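Local coordinates for malonyl CoA:acyl carrier protein malonyltransferase (Streptomyces coelicolor, PDB 1NM2), which probably transfers malonyl groups from malonyl-CoA to holo-acyl carrier protein, supplying fatty acid biosynthesis with its extender units, at residues 103-106 and 110-113; 227-232 and 242-247; 150-155 and 184-189. All coordinates share one frame; numbering follows the deposited sequence.

Interaction 1: residues 103-106 and 110-113; sequences TAAV and VLDD
V106 turns CG1 anti to its backbone N (chi1 177°), which leaves CG2 beside that N, and V110 adopts the same side-chain rotation. The branches of V106 thereby lie alongside the carbonyl of L111, with V106 CG2 3.8 Å from L111 O. The V110 backbone sets V110 CB 3.4 Å from A105 O, and the same rotation leaves V110 CG2 beside that oxygen. That carbonyl oxygen is the polar centre of the contact. V110 N donates to A105 O over 2.8 Å, arriving nearly in line with the C=O bond, although the angle at the hydrogen is only 146°. A second, weak bond reaches A105 O from L111 N at 3.4 Å. One residue on, the CA-H of V106 points almost straight at L111 O, the CA and O lying 3.3 Å apart. A water donates to both V106 O and L111 O, the latter at 2.7 Å, and so bridges the helix end to the departing chain. The methyl of A105 packs against V110, CB to CB 4.1 Å, and against L111 CD1. The L111 side chain packs on L119, L220 and P222. D112 caps the next helix, 113-132, through OD1, which binds A115 N and T114 OG1; D113 turns its carboxylate to R30 and W34. The six-to-one bond from V110 N to A105 O, with an apolar contact between the same two residues, is consistent with a Schellman motif ending helix 100-107, followed by an aspartate N-cap: a tight helix-to-helix turn in the alpha/beta hydrolase-like core.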
ATOM      1  N   THR A 103      -3.333  -3.807  -5.300  1.00 15.43           N
ATOM      2  CA  THR A 103      -2.671  -3.540  -6.571  1.00 15.28           C
ATOM      3  C   THR A 103      -1.838  -4.757  -6.978  1.00 16.67           C
ATOM      4  O   THR A 103      -1.840  -5.168  -8.142  1.00 15.60           O
ATOM      5  CB  THR A 103      -1.748  -2.310  -6.457  1.00 16.09           C
ATOM      6  OG1 THR A 103      -2.495  -1.207  -5.926  1.00 16.09           O
ATOM      7  CG2 THR A 103      -1.185  -1.919  -7.832  1.00 14.14           C
ATOM      8  N   ALA A 104      -1.137  -5.331  -6.004  1.00 15.70           N
ATOM      9  CA  ALA A 104      -0.293  -6.499  -6.230  1.00 17.59           C
ATOM     10  C   ALA A 104      -1.114  -7.736  -6.588  1.00 17.11           C
ATOM     11  O   ALA A 104      -0.621  -8.629  -7.273  1.00 18.11           O
ATOM     12  CB  ALA A 104       0.553  -6.779  -4.989  1.00 15.57           C
ATOM     13  N   ALA A 105      -2.354  -7.795  -6.109  1.00 16.36           N
ATOM     14  CA  ALA A 105      -3.228  -8.926  -6.407  1.00 17.38           C
ATOM     15  C   ALA A 105      -3.543  -8.938  -7.903  1.00 17.51           C
ATOM     16  O   ALA A 105      -3.743 -10.000  -8.502  1.00 18.72           O
ATOM     17  CB  ALA A 105      -4.518  -8.825  -5.598  1.00 17.04           C
ATOM     18  N   VAL A 106      -3.598  -7.751  -8.495  1.00 14.91           N
ATOM     19  CA  VAL A 106      -3.864  -7.626  -9.920  1.00 16.95           C
ATOM     20  C   VAL A 106      -2.633  -8.137 -10.673  1.00 18.39           C
ATOM     21  O   VAL A 106      -2.756  -8.936 -11.604  1.00 20.14           O
ATOM     22  CB  VAL A 106      -4.164  -6.148 -10.312  1.00 17.05           C
ATOM     23  CG1 VAL A 106      -4.377  -6.033 -11.821  1.00 17.60           C
ATOM     24  CG2 VAL A 106      -5.409  -5.655  -9.572  1.00 16.17           C
ATOM     25  N   VAL A 110      -4.687 -12.503  -9.366  1.00 20.37           N
ATOM     26  CA  VAL A 110      -5.662 -12.974  -8.388  1.00 19.03           C
ATOM     27  C   VAL A 110      -7.005 -12.321  -8.659  1.00 19.91           C
ATOM     28  O   VAL A 110      -8.051 -12.967  -8.588  1.00 21.06           O
ATOM     29  CB  VAL A 110      -5.224 -12.626  -6.951  1.00 19.64           C
ATOM     30  CG1 VAL A 110      -6.303 -13.049  -5.960  1.00 18.14           C
ATOM     31  CG2 VAL A 110      -3.906 -13.322  -6.631  1.00 18.36           C
ATOM     32  N   LEU A 111      -6.958 -11.030  -8.972  1.00 19.82           N
ATOM     33  CA  LEU A 111      -8.149 -10.252  -9.267  1.00 20.91           C
ATOM     34  C   LEU A 111      -7.911  -9.440 -10.532  1.00 20.59           C
ATOM     35  O   LEU A 111      -6.784  -9.014 -10.796  1.00 18.47           O
ATOM     36  CB  LEU A 111      -8.446  -9.273  -8.127  1.00 22.71           C
ATOM     37  CG  LEU A 111      -8.691  -9.792  -6.715  1.00 22.84           C
ATOM     38  CD1 LEU A 111      -8.792  -8.593  -5.779  1.00 24.05           C
ATOM     39  CD2 LEU A 111      -9.962 -10.629  -6.667  1.00 23.75           C
ATOM     40  N   ASP A 112      -8.964  -9.224 -11.313  1.00 20.12           N
ATOM     41  CA  ASP A 112      -8.831  -8.413 -12.515  1.00 23.07           C
ATOM     42  C   ASP A 112      -8.917  -6.970 -12.017  1.00 22.78           C
ATOM     43  O   ASP A 112      -9.356  -6.726 -10.888  1.00 21.36           O
ATOM     44  CB  ASP A 112      -9.945  -8.739 -13.516  1.00 27.20           C
ATOM     45  CG  ASP A 112     -11.322  -8.585 -12.928  1.00 31.71           C
ATOM     46  OD1 ASP A 112     -11.762  -7.435 -12.732  1.00 36.15           O
ATOM     47  OD2 ASP A 112     -11.963  -9.621 -12.654  1.00 37.54           O
ATOM     48  N   ASP A 113      -8.501  -6.008 -12.832  1.00 21.47           N
ATOM     49  CA  ASP A 113      -8.503  -4.622 -12.374  1.00 23.30           C
ATOM     50  C   ASP A 113      -9.829  -4.036 -11.892  1.00 24.09           C
ATOM     51  O   ASP A 113      -9.877  -3.458 -10.808  1.00 26.47           O
ATOM     52  CB  ASP A 113      -7.876  -3.712 -13.436  1.00 22.78           C
ATOM     53  CG  ASP A 113      -8.574  -3.801 -14.757  1.00 22.79           C
ATOM     54  OD1 ASP A 113      -9.430  -4.698 -14.905  1.00 25.35           O
ATOM     55  OD2 ASP A 113      -8.264  -2.981 -15.645  1.00 25.37           O
TER
HETATM   56  O   HOH W   1      -5.267  -9.585 -12.925  1.00 25.95           O

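Interaction 2: residues 227-232 and 242-247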
ATOM      1  N   VAL A 227       1.965 -15.488  -9.934  1.00 23.82           N
ATOM      2  CA  VAL A 227       3.292 -15.019  -9.566  1.00 23.19           C
ATOM      3  C   VAL A 227       3.331 -15.038  -8.041  1.00 22.99           C
ATOM      4  O   VAL A 227       2.300 -14.843  -7.393  1.00 21.88           O
ATOM      5  CB  VAL A 227       3.528 -13.574 -10.054  1.00 25.19           C
ATOM      6  CG1 VAL A 227       4.964 -13.165  -9.788  1.00 25.11           C
ATOM      7  CG2 VAL A 227       3.198 -13.459 -11.538  1.00 26.83           C
ATOM      8  N   THR A 228       4.507 -15.279  -7.471  1.00 22.14           N
ATOM      9  CA  THR A 228       4.650 -15.320  -6.020  1.00 21.77           C
ATOM     10  C   THR A 228       4.075 -14.048  -5.395  1.00 21.10           C
ATOM     11  O   THR A 228       4.480 -12.939  -5.741  1.00 20.99           O
ATOM     12  CB  THR A 228       6.125 -15.463  -5.618  1.00 22.51           C
ATOM     13  OG1 THR A 228       6.669 -16.647  -6.219  1.00 23.82           O
ATOM     14  CG2 THR A 228       6.254 -15.566  -4.104  1.00 23.01           C
ATOM     15  N   TYR A 229       3.128 -14.221  -4.478  1.00 20.00           N
ATOM     16  CA  TYR A 229       2.474 -13.099  -3.808  1.00 18.68           C
ATOM     17  C   TYR A 229       2.877 -13.051  -2.328  1.00 17.97           C
ATOM     18  O   TYR A 229       2.563 -13.965  -1.566  1.00 19.25           O
ATOM     19  CB  TYR A 229       0.954 -13.252  -3.930  1.00 18.18           C
ATOM     20  CG  TYR A 229       0.164 -12.117  -3.319  1.00 17.55           C
ATOM     21  CD1 TYR A 229      -0.223 -11.018  -4.083  1.00 18.15           C
ATOM     22  CD2 TYR A 229      -0.166 -12.129  -1.963  1.00 18.24           C
ATOM     23  CE1 TYR A 229      -0.922  -9.955  -3.511  1.00 18.51           C
ATOM     24  CE2 TYR A 229      -0.856 -11.074  -1.383  1.00 18.77           C
ATOM     25  CZ  TYR A 229      -1.230  -9.992  -2.161  1.00 19.03           C
ATOM     26  OH  TYR A 229      -1.893  -8.940  -1.577  1.00 21.28           O
ATOM     27  N   VAL A 230       3.564 -11.983  -1.929  1.00 17.89           N
ATOM     28  CA  VAL A 230       4.019 -11.819  -0.547  1.00 17.68           C
ATOM     29  C   VAL A 230       3.030 -10.958   0.233  1.00 18.00           C
ATOM     30  O   VAL A 230       2.731  -9.831  -0.169  1.00 17.03           O
ATOM     31  CB  VAL A 230       5.418 -11.159  -0.506  1.00 17.20           C
ATOM     32  CG1 VAL A 230       5.901 -11.029   0.936  1.00 17.51           C
ATOM     33  CG2 VAL A 230       6.404 -11.995  -1.311  1.00 17.03           C
ATOM     34  N   SER A 231       2.554 -11.483   1.360  1.00 16.98           N
ATOM     35  CA  SER A 231       1.553 -10.808   2.193  1.00 16.88           C
ATOM     36  C   SER A 231       2.020  -9.977   3.396  1.00 16.66           C
ATOM     37  O   SER A 231       2.928 -10.371   4.135  1.00 16.88           O
ATOM     38  CB  SER A 231       0.527 -11.851   2.666  1.00 14.54           C
ATOM     39  OG  SER A 231      -0.324 -11.347   3.683  1.00 16.58           O
ATOM     40  N   ASN A 232       1.353  -8.835   3.588  1.00 16.75           N
ATOM     41  CA  ASN A 232       1.623  -7.892   4.682  1.00 17.64           C
ATOM     42  C   ASN A 232       1.426  -8.467   6.081  1.00 17.00           C
ATOM     43  O   ASN A 232       2.053  -8.018   7.037  1.00 17.03           O
ATOM     44  CB  ASN A 232       0.698  -6.677   4.579  1.00 17.41           C
ATOM     45  CG  ASN A 232       1.144  -5.676   3.548  1.00 17.58           C
ATOM     46  OD1 ASN A 232       0.520  -4.633   3.391  1.00 18.59           O
ATOM     47  ND2 ASN A 232       2.225  -5.981   2.837  1.00 16.72           N
ATOM     48  N   THR A 242      -8.115 -17.595  -2.584  1.00 18.23           N
ATOM     49  CA  THR A 242      -9.083 -17.290  -1.536  1.00 18.77           C
ATOM     50  C   THR A 242      -8.346 -16.833  -0.274  1.00 17.69           C
ATOM     51  O   THR A 242      -8.829 -15.956   0.444  1.00 18.07           O
ATOM     52  CB  THR A 242      -9.978 -18.516  -1.200  1.00 20.10           C
ATOM     53  OG1 THR A 242      -9.153 -19.659  -0.947  1.00 21.70           O
ATOM     54  CG2 THR A 242     -10.925 -18.817  -2.348  1.00 20.84           C
ATOM     55  N   GLU A 243      -7.177 -17.415  -0.006  1.00 15.18           N
ATOM     56  CA  GLU A 243      -6.401 -17.007   1.165  1.00 17.15           C
ATOM     57  C   GLU A 243      -5.847 -15.598   0.946  1.00 17.31           C
ATOM     58  O   GLU A 243      -5.701 -14.820   1.898  1.00 17.66           O
ATOM     59  CB  GLU A 243      -5.266 -18.003   1.454  1.00 18.00           C
ATOM     60  CG  GLU A 243      -5.764 -19.314   2.068  1.00 21.93           C
ATOM     61  CD  GLU A 243      -4.645 -20.264   2.470  1.00 26.20           C
ATOM     62  OE1 GLU A 243      -4.946 -21.305   3.094  1.00 30.61           O
ATOM     63  OE2 GLU A 243      -3.469 -19.979   2.164  1.00 28.85           O
ATOM     64  N   VAL A 244      -5.551 -15.264  -0.309  1.00 17.18           N
ATOM     65  CA  VAL A 244      -5.056 -13.932  -0.636  1.00 15.87           C
ATOM     66  C   VAL A 244      -6.167 -12.927  -0.326  1.00 16.53           C
ATOM     67  O   VAL A 244      -5.947 -11.920   0.351  1.00 17.60           O
ATOM     68  CB  VAL A 244      -4.681 -13.809  -2.138  1.00 17.25           C
ATOM     69  CG1 VAL A 244      -4.542 -12.335  -2.523  1.00 14.96           C
ATOM     70  CG2 VAL A 244      -3.366 -14.543  -2.411  1.00 17.99           C
ATOM     71  N   LEU A 245      -7.365 -13.213  -0.824  1.00 17.55           N
ATOM     72  CA  LEU A 245      -8.512 -12.344  -0.602  1.00 17.14           C
ATOM     73  C   LEU A 245      -8.893 -12.224   0.875  1.00 18.16           C
ATOM     74  O   LEU A 245      -9.197 -11.125   1.357  1.00 19.54           O
ATOM     75  CB  LEU A 245      -9.712 -12.845  -1.413  1.00 18.85           C
ATOM     76  CG  LEU A 245     -11.005 -12.023  -1.316  1.00 16.98           C
ATOM     77  CD1 LEU A 245     -10.733 -10.572  -1.671  1.00 17.76           C
ATOM     78  CD2 LEU A 245     -12.048 -12.611  -2.242  1.00 19.19           C
ATOM     79  N   ASP A 246      -8.888 -13.341   1.597  1.00 18.23           N
ATOM     80  CA  ASP A 246      -9.242 -13.301   3.010  1.00 17.96           C
ATOM     81  C   ASP A 246      -8.242 -12.430   3.764  1.00 18.38           C
ATOM     82  O   ASP A 246      -8.625 -11.665   4.650  1.00 16.68           O
ATOM     83  CB  ASP A 246      -9.285 -14.710   3.622  1.00 18.74           C
ATOM     84  CG  ASP A 246     -10.457 -15.544   3.105  1.00 20.78           C
ATOM     85  OD1 ASP A 246     -11.501 -14.969   2.741  1.00 21.36           O
ATOM     86  OD2 ASP A 246     -10.341 -16.785   3.079  1.00 22.35           O
ATOM     87  N   ARG A 247      -6.964 -12.544   3.404  1.00 17.38           N
ATOM     88  CA  ARG A 247      -5.923 -11.748   4.044  1.00 17.30           C
ATOM     89  C   ARG A 247      -6.120 -10.254   3.770  1.00 18.21           C
ATOM     90  O   ARG A 247      -5.949  -9.429   4.670  1.00 19.10           O
ATOM     91  CB  ARG A 247      -4.541 -12.198   3.564  1.00 17.28           C
ATOM     92  CG  ARG A 247      -4.051 -13.469   4.232  1.00 18.13           C
ATOM     93  CD  ARG A 247      -2.759 -13.974   3.616  1.00 17.69           C
ATOM     94  NE  ARG A 247      -2.191 -15.066   4.404  1.00 17.63           N
ATOM     95  CZ  ARG A 247      -1.063 -14.975   5.105  1.00 16.82           C
ATOM     96  NH1 ARG A 247      -0.372 -13.837   5.117  1.00 11.66           N
ATOM     97  NH2 ARG A 247      -0.631 -16.019   5.798  1.00 12.80           N
TER
HETATM   98  O   HOH W   2      -3.598 -10.701   0.702  1.00 26.44           O
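S231 OG accepts two donors: the backbone N of K233 and, from the helix side, R247 NH1. The arginine bond is weak, 2.9 Å from NH1 to OG and bent at 149°, with the hydroxyl oxygen lying at the edge of the guanidinium, in its plane. R247 reaches it with a chain extended from CG to NE, and R247 CD runs 3.6 Å from S231 OG. The stronger partner of R247 NH1 is D234, in a salt bridge. With R247 replaced by an alanine, D234 would probably lose its ionic mate and S231 OG the weak bond from the helix, held then by K233 N. Two residues earlier in 227-232, the Y229 ring receives V244 over one face, V244 CG1 standing 4.2 Å from the Y229 ring centroid, displaced toward the rim. V244 CG2 meets Y229 CD2 at 4.0 Å. The phenol OH bonds to E101 O and takes a weak bond from a water, which donates more firmly to V244 O at 2.7 Å. Apolar packing seats helix 241-251 on strand 228-229, an outermost strand of the hydrolase-like core's parallel sheet, while the charge of R247, largely met by D234, may polarise the serine oxygen.

Interaction 3: residues 150-155 and 184-189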
ATOM      1  N   VAL A 150       7.957  -0.596  20.533  1.00 16.42           N
ATOM      2  CA  VAL A 150       6.736  -1.386  20.459  1.00 16.70           C
ATOM      3  C   VAL A 150       6.247  -1.704  21.872  1.00 17.63           C
ATOM      4  O   VAL A 150       5.069  -1.528  22.186  1.00 16.83           O
ATOM      5  CB  VAL A 150       6.977  -2.701  19.686  1.00 17.12           C
ATOM      6  CG1 VAL A 150       5.787  -3.646  19.856  1.00 16.40           C
ATOM      7  CG2 VAL A 150       7.192  -2.385  18.210  1.00 17.98           C
ATOM      8  N   ALA A 151       7.159  -2.162  22.726  1.00 16.72           N
ATOM      9  CA  ALA A 151       6.805  -2.492  24.105  1.00 15.99           C
ATOM     10  C   ALA A 151       6.152  -1.301  24.798  1.00 16.27           C
ATOM     11  O   ALA A 151       5.121  -1.438  25.449  1.00 17.42           O
ATOM     12  CB  ALA A 151       8.056  -2.925  24.875  1.00 16.28           C
ATOM     13  N   HIS A 152       6.756  -0.125  24.645  1.00 17.06           N
ATOM     14  CA  HIS A 152       6.248   1.092  25.266  1.00 17.65           C
ATOM     15  C   HIS A 152       4.878   1.513  24.738  1.00 18.65           C
ATOM     16  O   HIS A 152       3.940   1.694  25.518  1.00 18.53           O
ATOM     17  CB  HIS A 152       7.243   2.240  25.062  1.00 19.21           C
ATOM     18  CG  HIS A 152       6.863   3.503  25.772  1.00 19.35           C
ATOM     19  ND1 HIS A 152       7.166   3.733  27.097  1.00 21.86           N
ATOM     20  CD2 HIS A 152       6.181   4.594  25.349  1.00 20.72           C
ATOM     21  CE1 HIS A 152       6.690   4.912  27.459  1.00 23.01           C
ATOM     22  NE2 HIS A 152       6.088   5.455  26.417  1.00 20.62           N
ATOM     23  N   LEU A 153       4.754   1.679  23.423  1.00 17.67           N
ATOM     24  CA  LEU A 153       3.476   2.094  22.854  1.00 18.35           C
ATOM     25  C   LEU A 153       2.360   1.104  23.187  1.00 19.13           C
ATOM     26  O   LEU A 153       1.241   1.514  23.487  1.00 17.83           O
ATOM     27  CB  LEU A 153       3.591   2.282  21.336  1.00 18.19           C
ATOM     28  CG  LEU A 153       3.842   1.059  20.456  1.00 19.00           C
ATOM     29  CD1 LEU A 153       2.512   0.428  20.074  1.00 15.41           C
ATOM     30  CD2 LEU A 153       4.605   1.491  19.202  1.00 16.96           C
ATOM     31  N   GLU A 154       2.664  -0.193  23.146  1.00 19.33           N
ATOM     32  CA  GLU A 154       1.661  -1.204  23.462  1.00 21.29           C
ATOM     33  C   GLU A 154       1.254  -1.119  24.930  1.00 21.54           C
ATOM     34  O   GLU A 154       0.085  -1.325  25.272  1.00 19.31           O
ATOM     35  CB  GLU A 154       2.185  -2.610  23.153  1.00 21.96           C
ATOM     36  CG  GLU A 154       2.423  -2.852  21.673  1.00 25.15           C
ATOM     37  CD  GLU A 154       2.764  -4.294  21.354  1.00 26.10           C
ATOM     38  OE1 GLU A 154       3.599  -4.889  22.070  1.00 29.61           O
ATOM     39  OE2 GLU A 154       2.205  -4.827  20.377  1.00 26.61           O
ATOM     40  N   ARG A 155       2.220  -0.817  25.793  1.00 22.89           N
ATOM     41  CA  ARG A 155       1.931  -0.690  27.217  1.00 24.72           C
ATOM     42  C   ARG A 155       0.974   0.474  27.443  1.00 23.85           C
ATOM     43  O   ARG A 155       0.200   0.477  28.398  1.00 24.12           O
ATOM     44  CB  ARG A 155       3.211  -0.440  28.010  1.00 26.96           C
ATOM     45  CG  ARG A 155       3.773  -1.659  28.712  1.00 31.63           C
ATOM     46  CD  ARG A 155       4.873  -1.225  29.661  1.00 35.22           C
ATOM     47  NE  ARG A 155       4.376  -0.219  30.593  1.00 36.79           N
ATOM     48  CZ  ARG A 155       4.986   0.934  30.851  1.00 38.33           C
ATOM     49  NH1 ARG A 155       6.126   1.236  30.245  1.00 38.31           N
ATOM     50  NH2 ARG A 155       4.452   1.788  31.714  1.00 38.63           N
ATOM     51  N   ASP A 184       4.739  11.039  26.820  1.00 25.57           N
ATOM     52  CA  ASP A 184       5.610  10.044  27.427  1.00 24.64           C
ATOM     53  C   ASP A 184       6.122   9.151  26.300  1.00 23.40           C
ATOM     54  O   ASP A 184       5.587   8.068  26.045  1.00 21.46           O
ATOM     55  CB  ASP A 184       4.841   9.229  28.469  1.00 25.92           C
ATOM     56  CG  ASP A 184       5.649   8.065  29.015  1.00 28.35           C
ATOM     57  OD1 ASP A 184       6.900   8.121  28.970  1.00 28.44           O
ATOM     58  OD2 ASP A 184       5.030   7.096  29.499  1.00 31.37           O
ATOM     59  N   LYS A 185       7.161   9.630  25.626  1.00 22.23           N
ATOM     60  CA  LYS A 185       7.749   8.922  24.496  1.00 21.61           C
ATOM     61  C   LYS A 185       8.620   7.742  24.897  1.00 21.50           C
ATOM     62  O   LYS A 185       9.139   7.685  26.014  1.00 17.45           O
ATOM     63  CB  LYS A 185       8.604   9.879  23.662  1.00 20.14           C
ATOM     64  CG  LYS A 185       7.867  11.084  23.091  1.00 21.57           C
ATOM     65  CD  LYS A 185       8.800  11.887  22.185  1.00 20.14           C
ATOM     66  CE  LYS A 185       8.130  13.145  21.639  1.00 20.50           C
ATOM     67  NZ  LYS A 185       7.708  14.050  22.739  1.00 20.07           N
ATOM     68  N   PRO A 186       8.779   6.770  23.982  1.00 21.14           N
ATOM     69  CA  PRO A 186       9.615   5.607  24.290  1.00 19.99           C
ATOM     70  C   PRO A 186      11.049   6.125  24.329  1.00 21.27           C
ATOM     71  O   PRO A 186      11.370   7.118  23.670  1.00 20.59           O
ATOM     72  CB  PRO A 186       9.380   4.680  23.100  1.00 19.67           C
ATOM     73  CG  PRO A 186       7.987   5.052  22.638  1.00 19.00           C
ATOM     74  CD  PRO A 186       8.025   6.560  22.734  1.00 20.62           C
ATOM     75  N   GLU A 187      11.900   5.460  25.099  1.00 21.11           N
ATOM     76  CA  GLU A 187      13.297   5.860  25.216  1.00 20.94           C
ATOM     77  C   GLU A 187      13.955   5.996  23.847  1.00 20.10           C
ATOM     78  O   GLU A 187      13.817   5.119  22.995  1.00 18.19           O
ATOM     79  CB  GLU A 187      14.067   4.825  26.035  1.00 20.86           C
ATOM     80  CG  GLU A 187      15.439   5.289  26.486  1.00 22.70           C
ATOM     81  CD  GLU A 187      16.231   4.180  27.146  1.00 24.46           C
ATOM     82  OE1 GLU A 187      15.604   3.304  27.782  1.00 23.65           O
ATOM     83  OE2 GLU A 187      17.477   4.191  27.036  1.00 25.45           O
ATOM     84  N   GLY A 188      14.667   7.101  23.641  1.00 20.03           N
ATOM     85  CA  GLY A 188      15.349   7.316  22.376  1.00 19.71           C
ATOM     86  C   GLY A 188      14.526   7.941  21.265  1.00 18.53           C
ATOM     87  O   GLY A 188      15.091   8.454  20.302  1.00 19.37           O
ATOM     88  N   VAL A 189      13.203   7.896  21.373  1.00 17.12           N
ATOM     89  CA  VAL A 189      12.356   8.484  20.341  1.00 17.19           C
ATOM     90  C   VAL A 189      12.440   9.999  20.445  1.00 18.08           C
ATOM     91  O   VAL A 189      12.274  10.565  21.524  1.00 16.03           O
ATOM     92  CB  VAL A 189      10.876   8.048  20.483  1.00 16.23           C
ATOM     93  CG1 VAL A 189      10.004   8.813  19.483  1.00 15.05           C
ATOM     94  CG2 VAL A 189      10.747   6.556  20.228  1.00 17.20           C
TER
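H152 is the first residue of 150-155 to meet the loop, and it carries nearly all of the contact. With CG anti to the backbone N (chi1 -175°), its imidazole swings away from the helix toward D184 and P186. NE2 carries a proton and donates it to D184 O, 2.7 Å away at 152°, approaching from above the carbonyl plane and tilted slightly from its own ring plane. The carboxylate of D184 stands at the ring edge, turned 88° from the imidazole plane, with D184 OD2 3.4 Å from H152 CE1. One ring face is covered by P186, whose CA lies 3.9 Å from the imidazole centroid in a CH-pi contact, while P186 CG comes within 3.3 Å of H152 CD2. L181 touches both the histidine and the proline. L153 turns to the sheet instead, packing on I169 and A171. The carboxylate, together with the carbonyl at the end of helix 175-183, would probably favour a positively charged imidazole. From P186 to V189 a type II turn leads into strand 189-194. The contact ties the first helix, 146-155, to the loop that leaves the second, 175-183, for the last strand of a beta-alpha-beta-beta-alpha-beta unit with strand order 4-1-3-2, the ferredoxin-like subdomain of this acyltransferase fold.

Interactions 1 and 2 belong to the hydrolase-like core and touch: the Y229 ring edge packs on the backbone of A104 and A105, Y229 CE1 lying 3.7 Å from A105 N, and V110 CG1 meets V244 CG1. Helix 100-107 thus shares a side of the core with strand 228-229 and helix 241-251. Interaction 3 lies apart in the ferredoxin-like subdomain, its centre about 37 Å from that of interaction 1. Interaction 2 is buried, while 1 and 3 are both partly buried, 3 farther from the chain's centre. Backbone bonds and small apolar groups close a helix end in 1, buried valine-tyrosine packing is joined by a separate arginine-serine bond in 2, and one imidazole clasps a loop in 3.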